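Local coordinates for protein glycosyl hydrolase family 26 (Bacteroides ovatus, PDB 4ZXO) that hydrolyses the beta-mannan backbone of galactomannan as a family 26 beta-mannanase, within the galactomannan utilisation system of its gut bacterium, at residues 49-53 / 313-317; 282-287 / 323-327. All coordinates share one frame; numbering follows the deposited sequence.

Interaction 1: 49-53 / 313-317; sequences DVKSV and APYPG
Val53, Val50 and Asp49 press one side of the short helix 49-54 against the proline-rich loop 313-317 in a mainly apolar helix-on-loop contact at the periphery of the barrel, where the loop runs from strand 295-300 to helix 321-328. With CG2 anti to its own carbonyl carbon, Val53 lays that methyl on the peptide joining Tyr315 to Pro316: Val53 CG2 is 3.4 Å from Tyr315 C and 4.0 Å from Pro316 CD. Both methyls of Val53 reach the ring of Pro314, CG1 and CG2 each being 4.2 Å from Pro314 CG. Val50 adds CG2 at 3.9 Å from Ala313 CB. Nearer the solvent, Ser52 rests its CB on Pro316 CG at 3.7 Å, while its OG bonds back to the carbonyl of Ser48. Asp49 and Tyr315 lie side by side and point the same way, OD2 of Asp49 being 3.7 Å from Tyr315 CB. Trp41 holds OD1 of this carboxylate, and Ile39 N and the Asn303 amide share OD2; Asn303 also accepts a bond from Ala313 N. The direct contact thus relies on apolar fit, while Asn303, bonded to both segments, ties helix and loop together from outside.

Interaction 2: 282-287 / 323-327; sequences WTGTLL and DFVKF
Trp282, Phe324 and Phe327 form an aromatic cluster where the helical segments 282-287 and 323-327 cross at -58°, their axes 9.0 Å apart at closest approach. The edge of Phe324 is directed at one face of the indole, with the six-membered rings at 75° and CD1 of Phe324 3.6 Å from Trp282 CD2. Phe324 CB completes this approach with a CH-pi contact over the five-membered ring, and the indole NE1 bonds to Ser320 OG. On Phe327 the roles reverse: the edge of Trp282 faces its ring, centroids 5.4 Å apart. Phe327 is a knob among Trp282, Thr283, Leu286 and Leu287; Leu286 CD2 reaches its CE1 at 3.9 Å, and Leu287 CB lies at the ring's edge. Replacing Trp282 with an alanine would probably leave Phe324 and Phe327 without their shared aromatic partner, open a gap between the helices and strip Ser320 OG of the indole N-H. Beside the aromatics, Asp323 grips Thr283 twice: OD2 accepts the backbone N-H at 2.9 Å, nearly straight at 167°, and the syn lone pair of OD1 takes the hydroxyl OG1 at 2.6 Å. These two bonds fix the carboxylate's rotation, so a polar clamp and an apolar knob together hold the two helices.

How the interactions relate
Helix 321-328 joins the two contacts: it is one partner in interaction 2, and its Phe324 and Val325 also pack on Val53 of interaction 1. Pro314 also bridges them, with CG 3.4 Å from Phe324 CG and CD 3.6 Å from Trp282 CZ2. Both are partly buried on the same side of the chain's centre, their own centres about 13 Å apart, and each runs from buried residues to a solvent-facing border, at Ser52 and Pro316 in interaction 1 and at Lys326 in interaction 2. Their chemistry differs. Methyls and proline rings fit helix to loop in 49-53/313-317, whereas 282-287/323-327 pairs helix with helix through aromatic rings and a two-bond carboxylate grip.

Interaction 1: 49-53 / 313-317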
loop_
_atom_site.group_PDB
_atom_site.type_symbol
_atom_site.label_atom_id
_atom_site.label_comp_id
_atom_site.label_asym_id
_atom_site.label_seq_id
_atom_site.Cartn_x
_atom_site.Cartn_y
_atom_site.Cartn_z
ATOM N N ASP A 49 2.302 -6.593 -16.294
ATOM C CA ASP A 49 2.043 -5.595 -17.346
ATOM C C ASP A 49 3.127 -4.506 -17.311
ATOM O O ASP A 49 3.519 -3.963 -18.373
ATOM C CB ASP A 49 0.681 -4.966 -17.180
ATOM C CG ASP A 49 -0.424 -5.825 -17.732
ATOM O OD1 ASP A 49 -0.131 -6.882 -18.359
ATOM O OD2 ASP A 49 -1.581 -5.387 -17.606
ATOM N N VAL A 50 3.618 -4.174 -16.124
ATOM C CA VAL A 50 4.710 -3.187 -16.044
ATOM C C VAL A 50 5.991 -3.660 -16.737
ATOM O O VAL A 50 6.546 -2.948 -17.584
ATOM C CB VAL A 50 4.994 -2.819 -14.556
ATOM C CG1 VAL A 50 6.275 -2.020 -14.424
ATOM C CG2 VAL A 50 3.799 -2.011 -14.046
ATOM N N LYS A 51 6.423 -4.876 -16.441
ATOM C CA LYS A 51 7.609 -5.389 -17.090
ATOM C C LYS A 51 7.389 -5.551 -18.583
ATOM O O LYS A 51 8.282 -5.265 -19.379
ATOM C CB LYS A 51 8.018 -6.733 -16.439
ATOM C CG LYS A 51 9.341 -7.322 -16.977
ATOM C CD LYS A 51 9.721 -8.542 -16.179
ATOM C CE LYS A 51 10.947 -9.264 -16.742
ATOM N NZ LYS A 51 10.505 -10.245 -17.790
ATOM N N SER A 52 6.181 -5.951 -18.994
ATOM C CA SER A 52 5.923 -6.127 -20.439
ATOM C C SER A 52 6.075 -4.818 -21.171
ATOM O O SER A 52 6.393 -4.825 -22.369
ATOM C CB SER A 52 4.519 -6.681 -20.688
ATOM O OG SER A 52 4.446 -8.012 -20.272
ATOM N N VAL A 53 5.858 -3.694 -20.475
ATOM C CA VAL A 53 6.023 -2.395 -21.157
ATOM C C VAL A 53 7.432 -1.836 -21.053
ATOM O O VAL A 53 8.044 -1.467 -22.057
ATOM C CB VAL A 53 5.022 -1.348 -20.628
ATOM C CG1 VAL A 53 5.330 0.090 -21.153
ATOM C CG2 VAL A 53 3.627 -1.771 -20.994
ATOM N N ALA A 313 -1.823 0.860 -14.634
ATOM C CA ALA A 313 -0.497 0.766 -15.274
ATOM C C ALA A 313 -0.715 0.496 -16.746
ATOM O O ALA A 313 -1.759 -0.027 -17.108
ATOM C CB ALA A 313 0.349 -0.357 -14.620
ATOM N N PRO A 314 0.239 0.880 -17.603
ATOM C CA PRO A 314 0.034 0.524 -18.989
ATOM C C PRO A 314 0.194 -0.971 -19.233
ATOM O O PRO A 314 0.599 -1.742 -18.335
ATOM C CB PRO A 314 1.128 1.315 -19.720
ATOM C CG PRO A 314 2.207 1.472 -18.746
ATOM C CD PRO A 314 1.565 1.511 -17.367
ATOM N N TYR A 315 -0.073 -1.349 -20.478
ATOM C CA TYR A 315 0.209 -2.689 -20.972
ATOM C C TYR A 315 0.616 -2.488 -22.422
ATOM O O TYR A 315 0.392 -1.400 -22.965
ATOM C CB TYR A 315 -1.012 -3.602 -20.843
ATOM C CG TYR A 315 -2.279 -3.048 -21.438
ATOM C CD1 TYR A 315 -2.580 -3.234 -22.787
ATOM C CD2 TYR A 315 -3.162 -2.340 -20.664
ATOM C CE1 TYR A 315 -3.732 -2.732 -23.317
ATOM C CE2 TYR A 315 -4.328 -1.843 -21.188
ATOM C CZ TYR A 315 -4.606 -2.039 -22.500
ATOM O OH TYR A 315 -5.789 -1.543 -23.003
ATOM N N PRO A 316 1.159 -3.522 -23.069
ATOM C CA PRO A 316 1.609 -3.287 -24.443
ATOM C C PRO A 316 0.521 -2.775 -25.422
ATOM O O PRO A 316 -0.581 -3.345 -25.532
ATOM C CB PRO A 316 2.122 -4.687 -24.859
ATOM C CG PRO A 316 2.647 -5.256 -23.549
ATOM C CD PRO A 316 1.597 -4.838 -22.549
ATOM N N GLY A 317 0.814 -1.666 -26.112
ATOM C CA GLY A 317 -0.143 -1.106 -27.051
ATOM C C GLY A 317 -1.040 -0.042 -26.425
ATOM O O GLY A 317 -1.717 0.705 -27.121
#

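Interaction 2: 282-287 / 323-327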
loop_
_atom_site.group_PDB
_atom_site.type_symbol
_atom_site.label_atom_id
_atom_site.label_comp_id
_atom_site.label_asym_id
_atom_site.label_seq_id
_atom_site.Cartn_x
_atom_site.Cartn_y
_atom_site.Cartn_z
ATOM N N TRP A 282 2.346 10.036 -17.638
ATOM C CA TRP A 282 3.460 9.687 -16.736
ATOM C C TRP A 282 4.499 10.804 -16.631
ATOM O O TRP A 282 4.864 11.209 -15.517
ATOM C CB TRP A 282 4.129 8.386 -17.221
ATOM C CG TRP A 282 3.141 7.281 -17.296
ATOM C CD1 TRP A 282 2.466 6.845 -18.406
ATOM C CD2 TRP A 282 2.608 6.549 -16.193
ATOM N NE1 TRP A 282 1.548 5.866 -18.057
ATOM C CE2 TRP A 282 1.649 5.634 -16.707
ATOM C CE3 TRP A 282 2.895 6.532 -14.832
ATOM C CZ2 TRP A 282 0.919 4.772 -15.895
ATOM C CZ3 TRP A 282 2.193 5.650 -14.019
ATOM C CH2 TRP A 282 1.205 4.783 -14.565
ATOM N N THR A 283 4.984 11.304 -17.781
ATOM C CA THR A 283 5.967 12.390 -17.731
ATOM C C THR A 283 5.348 13.746 -17.711
ATOM O O THR A 283 5.982 14.719 -17.297
ATOM C CB THR A 283 6.959 12.378 -18.929
ATOM O OG1 THR A 283 6.251 12.576 -20.176
ATOM C CG2 THR A 283 7.697 11.039 -18.951
ATOM N N GLY A 284 4.109 13.837 -18.155
ATOM C CA GLY A 284 3.512 15.149 -18.268
ATOM C C GLY A 284 2.676 15.581 -17.091
ATOM O O GLY A 284 2.433 16.757 -16.913
ATOM N N THR A 285 2.206 14.625 -16.310
ATOM C CA THR A 285 1.399 14.943 -15.112
ATOM C C THR A 285 2.015 14.362 -13.838
ATOM O O THR A 285 2.306 15.095 -12.911
ATOM C CB THR A 285 -0.030 14.429 -15.283
ATOM O OG1 THR A 285 -0.604 15.089 -16.412
ATOM C CG2 THR A 285 -0.898 14.769 -14.096
ATOM N N LEU A 286 2.225 13.050 -13.783
ATOM C CA LEU A 286 2.664 12.456 -12.518
ATOM C C LEU A 286 4.094 12.868 -12.109
ATOM O O LEU A 286 4.345 13.338 -10.973
ATOM C CB LEU A 286 2.594 10.937 -12.622
ATOM C CG LEU A 286 2.995 10.203 -11.347
ATOM C CD1 LEU A 286 2.082 10.424 -10.155
ATOM C CD2 LEU A 286 3.126 8.687 -11.547
ATOM N N LEU A 287 5.048 12.659 -13.002
ATOM C CA LEU A 287 6.469 12.896 -12.644
ATOM C C LEU A 287 6.745 14.326 -12.213
ATOM O O LEU A 287 7.408 14.537 -11.201
ATOM C CB LEU A 287 7.360 12.498 -13.807
ATOM C CG LEU A 287 8.879 12.548 -13.496
ATOM C CD1 LEU A 287 9.291 11.666 -12.279
ATOM C CD2 LEU A 287 9.706 12.142 -14.719
ATOM N N ASP A 323 5.140 6.573 -23.215
ATOM C CA ASP A 323 5.487 7.611 -22.246
ATOM C C ASP A 323 5.859 6.985 -20.892
ATOM O O ASP A 323 6.694 7.528 -20.166
ATOM C CB ASP A 323 4.318 8.595 -22.065
ATOM C CG ASP A 323 4.682 9.751 -21.169
ATOM O OD1 ASP A 323 5.559 10.534 -21.565
ATOM O OD2 ASP A 323 4.060 9.894 -20.087
ATOM N N PHE A 324 5.205 5.877 -20.521
ATOM C CA PHE A 324 5.600 5.153 -19.328
ATOM C C PHE A 324 7.055 4.671 -19.451
ATOM O O PHE A 324 7.799 4.672 -18.468
ATOM C CB PHE A 324 4.673 3.964 -19.101
ATOM C CG PHE A 324 5.010 3.189 -17.864
ATOM C CD1 PHE A 324 4.680 3.686 -16.605
ATOM C CD2 PHE A 324 5.711 2.001 -17.949
ATOM C CE1 PHE A 324 4.992 2.975 -15.455
ATOM C CE2 PHE A 324 6.067 1.286 -16.788
ATOM C CZ PHE A 324 5.674 1.778 -15.534
ATOM N N VAL A 325 7.441 4.212 -20.642
ATOM C CA VAL A 325 8.845 3.807 -20.822
ATOM C C VAL A 325 9.769 5.002 -20.525
ATOM O O VAL A 325 10.738 4.854 -19.800
ATOM C CB VAL A 325 9.124 3.264 -22.224
ATOM C CG1 VAL A 325 10.665 3.051 -22.408
ATOM C CG2 VAL A 325 8.395 1.903 -22.414
ATOM N N LYS A 326 9.439 6.183 -21.059
ATOM C CA LYS A 326 10.239 7.369 -20.817
ATOM C C LYS A 326 10.286 7.723 -19.307
ATOM O O LYS A 326 11.331 8.071 -18.751
ATOM C CB LYS A 326 9.682 8.533 -21.637
ATOM C CG LYS A 326 10.383 9.869 -21.459
ATOM C CD LYS A 326 9.867 10.890 -22.509
ATOM C CE LYS A 326 9.884 12.355 -22.050
ATOM N NZ LYS A 326 11.214 12.731 -21.505
ATOM N N PHE A 327 9.124 7.661 -18.672
ATOM C CA PHE A 327 9.021 7.852 -17.219
ATOM C C PHE A 327 9.915 6.893 -16.457
ATOM O O PHE A 327 10.606 7.274 -15.507
ATOM C CB PHE A 327 7.554 7.658 -16.850
ATOM C CG PHE A 327 7.242 7.493 -15.381
ATOM C CD1 PHE A 327 7.040 8.605 -14.552
ATOM C CD2 PHE A 327 7.126 6.215 -14.836
ATOM C CE1 PHE A 327 6.670 8.438 -13.200
ATOM C CE2 PHE A 327 6.798 6.040 -13.473
ATOM C CZ PHE A 327 6.568 7.162 -12.656
#